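Local coordinates for protein putative GntR-family transcriptional regulator (Bordetella bronchiseptica RB50, PDB 3CNV) that probably regulates transcription as a GntR-family protein, with a UTRA domain thought to bind a small-molecule effector, at residues C[90-95]-C[142-147]. Numbering follows the deposited sequence.
Sequences GLFESE and PMEVRR
Phe92 turns its CG anti to its own carbonyl carbon, placing CG beside the backbone N and pointing the ring from helix 88-96 at the sheet, while Glu144, with CG anti to the backbone N (chi1 -176°) and an extended chain beyond, rises from strand 141-150 to meet it. Ring and carboxylate come together as an aromatic edge and an anionic oxygen: Phe92 CE2 lies 4.0 Å from Glu144 OE2, which sits near the ring plane, and the two flat groups stand 89° apart. The approach illustrates how a buried acid can be set, between helix and sheet, against the weakly positive rim of an aromatic ring rather than its electron-rich face, although the separation makes this packing and not a bond.

The same oxygen is gripped from within its strand. Arg146 presents the side of its guanidinium, and both NE (2.8 Å) and NH2 (2.7 Å) donate to Glu144 OE2, forming a salt bridge in which one oxygen accepts two N-H bonds. NH2 arrives on the syn lone pair, whereas NE comes from above the carboxylate plane, 41° out of it; both bonds are bent, because two nitrogens of one guanidinium converge on a single oxygen. Arg146 NH2 also approaches Phe92 CE2 obliquely, at 4.3 Å. The other carboxylate oxygen, Glu144 OE1, is held by the hydroxyls of Tyr89 and Ser135, so the acid has partners at both oxygens, which probably favours its ionised form. Phe73 makes an edge-to-face contact with the Phe92 ring.

Arg146 NH1 hydrogen-bonds a bound citrate, probably a crystallisation component, which may mark a pocket for an anionic ligand beside the antiparallel sheet, consistent with the effector-binding site of a UTRA domain.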
ATOM      1  N   GLY C  90      18.226  -3.368   8.692  1.00 15.30           N
ATOM      2  CA  GLY C  90      18.405  -3.350  10.174  1.00 15.88           C
ATOM      3  C   GLY C  90      19.764  -2.775  10.528  1.00 16.71           C
ATOM      4  O   GLY C  90      19.899  -2.019  11.486  1.00 17.94           O
ATOM      5  N   LEU C  91      20.786  -3.125   9.744  1.00 16.53           N
ATOM      6  CA  LEU C  91      22.142  -2.579   9.923  1.00 17.56           C
ATOM      7  C   LEU C  91      22.123  -1.046   9.713  1.00 17.88           C
ATOM      8  O   LEU C  91      22.726  -0.298  10.460  1.00 18.78           O
ATOM      9  CB  LEU C  91      23.146  -3.186   8.939  1.00 17.55           C
ATOM     10  CG  LEU C  91      24.566  -2.603   8.975  1.00 21.19           C
ATOM     11  CD1 LEU C  91      25.281  -3.033  10.349  1.00 26.80           C
ATOM     12  CD2 LEU C  91      25.456  -3.000   7.751  1.00 25.36           C
ATOM     13  N   PHE C  92      21.430  -0.590   8.679  1.00 17.74           N
ATOM     14  CA  PHE C  92      21.411   0.835   8.369  1.00 17.92           C
ATOM     15  C   PHE C  92      20.772   1.577   9.547  1.00 18.30           C
ATOM     16  O   PHE C  92      21.192   2.656   9.911  1.00 17.43           O
ATOM     17  CB  PHE C  92      20.668   1.163   7.070  1.00 16.80           C
ATOM     18  CG  PHE C  92      21.206   0.487   5.832  1.00 18.24           C
ATOM     19  CD1 PHE C  92      22.509   0.004   5.787  1.00 18.06           C
ATOM     20  CD2 PHE C  92      20.407   0.394   4.686  1.00 20.10           C
ATOM     21  CE1 PHE C  92      23.004  -0.598   4.638  1.00 19.87           C
ATOM     22  CE2 PHE C  92      20.893  -0.188   3.519  1.00 16.31           C
ATOM     23  CZ  PHE C  92      22.206  -0.678   3.495  1.00 19.28           C
ATOM     24  N   GLU C  93      19.767   0.960  10.138  1.00 19.51           N
ATOM     25  CA  GLU C  93      19.061   1.536  11.300  1.00 21.20           C
ATOM     26  C   GLU C  93      19.960   1.603  12.512  1.00 21.47           C
ATOM     27  O   GLU C  93      20.198   2.678  13.089  1.00 19.97           O
ATOM     28  CB  GLU C  93      17.783   0.730  11.693  1.00 21.91           C
ATOM     29  CG  GLU C  93      16.546   1.161  10.999  1.00 24.80           C
ATOM     30  CD  GLU C  93      15.250   0.318  11.289  1.00 28.18           C
ATOM     31  OE1 GLU C  93      15.286  -0.620  12.138  1.00 23.88           O
ATOM     32  OE2 GLU C  93      14.201   0.624  10.613  1.00 27.51           O
ATOM     33  N   SER C  94      20.460   0.442  12.894  1.00 20.36           N
ATOM     34  CA  SER C  94      21.234   0.343  14.134  1.00 22.22           C
ATOM     35  C   SER C  94      22.621   0.965  14.116  1.00 20.79           C
ATOM     36  O   SER C  94      23.036   1.546  15.123  1.00 18.36           O
ATOM     37  CB  SER C  94      21.418  -1.121  14.554  1.00 23.45           C
ATOM     38  OG  SER C  94      20.113  -1.615  14.664  1.00 28.87           O
ATOM     39  N   GLU C  95      23.347   0.824  13.007  1.00 19.72           N
ATOM     40  CA  GLU C  95      24.740   1.325  12.980  1.00 20.63           C
ATOM     41  C   GLU C  95      24.797   2.724  12.422  1.00 20.12           C
ATOM     42  O   GLU C  95      25.704   3.482  12.745  1.00 19.65           O
ATOM     43  CB  GLU C  95      25.691   0.405  12.201  1.00 21.77           C
ATOM     44  CG  GLU C  95      25.693  -1.006  12.707  1.00 26.65           C
ATOM     45  CD  GLU C  95      25.869  -1.060  14.227  1.00 34.31           C
ATOM     46  OE1 GLU C  95      26.851  -0.391  14.730  1.00 29.16           O
ATOM     47  OE2 GLU C  95      24.995  -1.730  14.890  1.00 33.73           O
ATOM     48  N   PRO C 142      15.931  10.904   0.065  1.00 14.50           N
ATOM     49  CA  PRO C 142      16.326   9.619  -0.485  1.00 14.12           C
ATOM     50  C   PRO C 142      17.662   9.163   0.095  1.00 13.86           C
ATOM     51  O   PRO C 142      18.583   9.955   0.231  1.00 12.93           O
ATOM     52  CB  PRO C 142      16.362   9.888  -1.990  1.00 13.77           C
ATOM     53  CG  PRO C 142      16.679  11.302  -2.103  1.00 14.29           C
ATOM     54  CD  PRO C 142      16.170  11.995  -0.899  1.00 16.71           C
HETATM   55  N   MSE C 143      17.736   7.923   0.504  1.00 13.29           N
HETATM   56  CA  MSE C 143      18.933   7.382   1.148  1.00 13.82           C
HETATM   57  C   MSE C 143      19.484   6.075   0.568  1.00 12.42           C
HETATM   58  O   MSE C 143      20.564   5.591   0.966  1.00 13.22           O
HETATM   59  CB  MSE C 143      18.658   7.099   2.655  1.00 13.82           C
HETATM   60  CG  MSE C 143      18.575   8.277   3.560  1.00 16.50           C
HETATM   61 SE   MSE C 143      20.003   9.628   3.421  0.50 17.02          SE
HETATM   62  CE  MSE C 143      21.473   8.516   3.952  1.00 23.10           C
ATOM     63  N   GLU C 144      18.734   5.483  -0.318  1.00 13.58           N
ATOM     64  CA  GLU C 144      19.135   4.242  -0.985  1.00 14.16           C
ATOM     65  C   GLU C 144      18.462   4.084  -2.296  1.00 14.31           C
ATOM     66  O   GLU C 144      17.250   4.359  -2.445  1.00 12.70           O
ATOM     67  CB  GLU C 144      18.755   2.985  -0.167  1.00 15.43           C
ATOM     68  CG  GLU C 144      19.255   1.680  -0.788  1.00 16.42           C
ATOM     69  CD  GLU C 144      18.509   0.432  -0.294  1.00 20.07           C
ATOM     70  OE1 GLU C 144      17.248   0.505  -0.179  1.00 20.93           O
ATOM     71  OE2 GLU C 144      19.206  -0.592  -0.040  1.00 19.33           O
ATOM     72  N   VAL C 145      19.284   3.594  -3.222  1.00 13.96           N
ATOM     73  CA  VAL C 145      18.862   3.082  -4.507  1.00 14.02           C
ATOM     74  C   VAL C 145      19.189   1.630  -4.543  1.00 14.35           C
ATOM     75  O   VAL C 145      20.298   1.231  -4.257  1.00 14.77           O
ATOM     76  CB  VAL C 145      19.528   3.771  -5.727  1.00 14.77           C
ATOM     77  CG1 VAL C 145      19.101   3.045  -7.075  1.00 13.83           C
ATOM     78  CG2 VAL C 145      19.146   5.258  -5.825  1.00 15.68           C
ATOM     79  N   ARG C 146      18.200   0.813  -4.830  1.00 13.95           N
ATOM     80  CA  ARG C 146      18.467  -0.614  -4.944  1.00 15.31           C
ATOM     81  C   ARG C 146      17.774  -1.180  -6.191  1.00 15.56           C
ATOM     82  O   ARG C 146      16.574  -0.919  -6.416  1.00 17.39           O
ATOM     83  CB  ARG C 146      17.954  -1.334  -3.658  1.00 15.00           C
ATOM     84  CG  ARG C 146      18.206  -2.842  -3.638  1.00 16.12           C
ATOM     85  CD  ARG C 146      17.665  -3.550  -2.381  1.00 15.77           C
ATOM     86  NE  ARG C 146      18.189  -3.021  -1.129  1.00 14.97           N
ATOM     87  CZ  ARG C 146      18.081  -3.588   0.061  1.00 14.64           C
ATOM     88  NH1 ARG C 146      17.346  -4.688   0.226  1.00 15.64           N
ATOM     89  NH2 ARG C 146      18.649  -2.995   1.111  1.00 13.91           N
ATOM     90  N   ARG C 147      18.546  -1.913  -7.014  1.00 14.29           N
ATOM     91  CA  ARG C 147      18.033  -2.663  -8.082  1.00 15.18           C
ATOM     92  C   ARG C 147      18.167  -4.144  -7.819  1.00 14.70           C
ATOM     93  O   ARG C 147      19.280  -4.691  -7.645  1.00 12.84           O
ATOM     94  CB  ARG C 147      18.732  -2.384  -9.388  1.00 17.21           C
ATOM     95  CG  ARG C 147      18.137  -3.313 -10.464  1.00 25.25           C
ATOM     96  CD  ARG C 147      18.833  -3.196 -11.832  1.00 32.57           C
ATOM     97  NE  ARG C 147      20.239  -2.816 -11.726  1.00 41.94           N
ATOM     98  CZ  ARG C 147      21.268  -3.659 -11.560  1.00 44.46           C
ATOM     99  NH1 ARG C 147      21.077  -4.961 -11.445  1.00 44.25           N
ATOM    100  NH2 ARG C 147      22.506  -3.172 -11.505  1.00 47.43           N
TER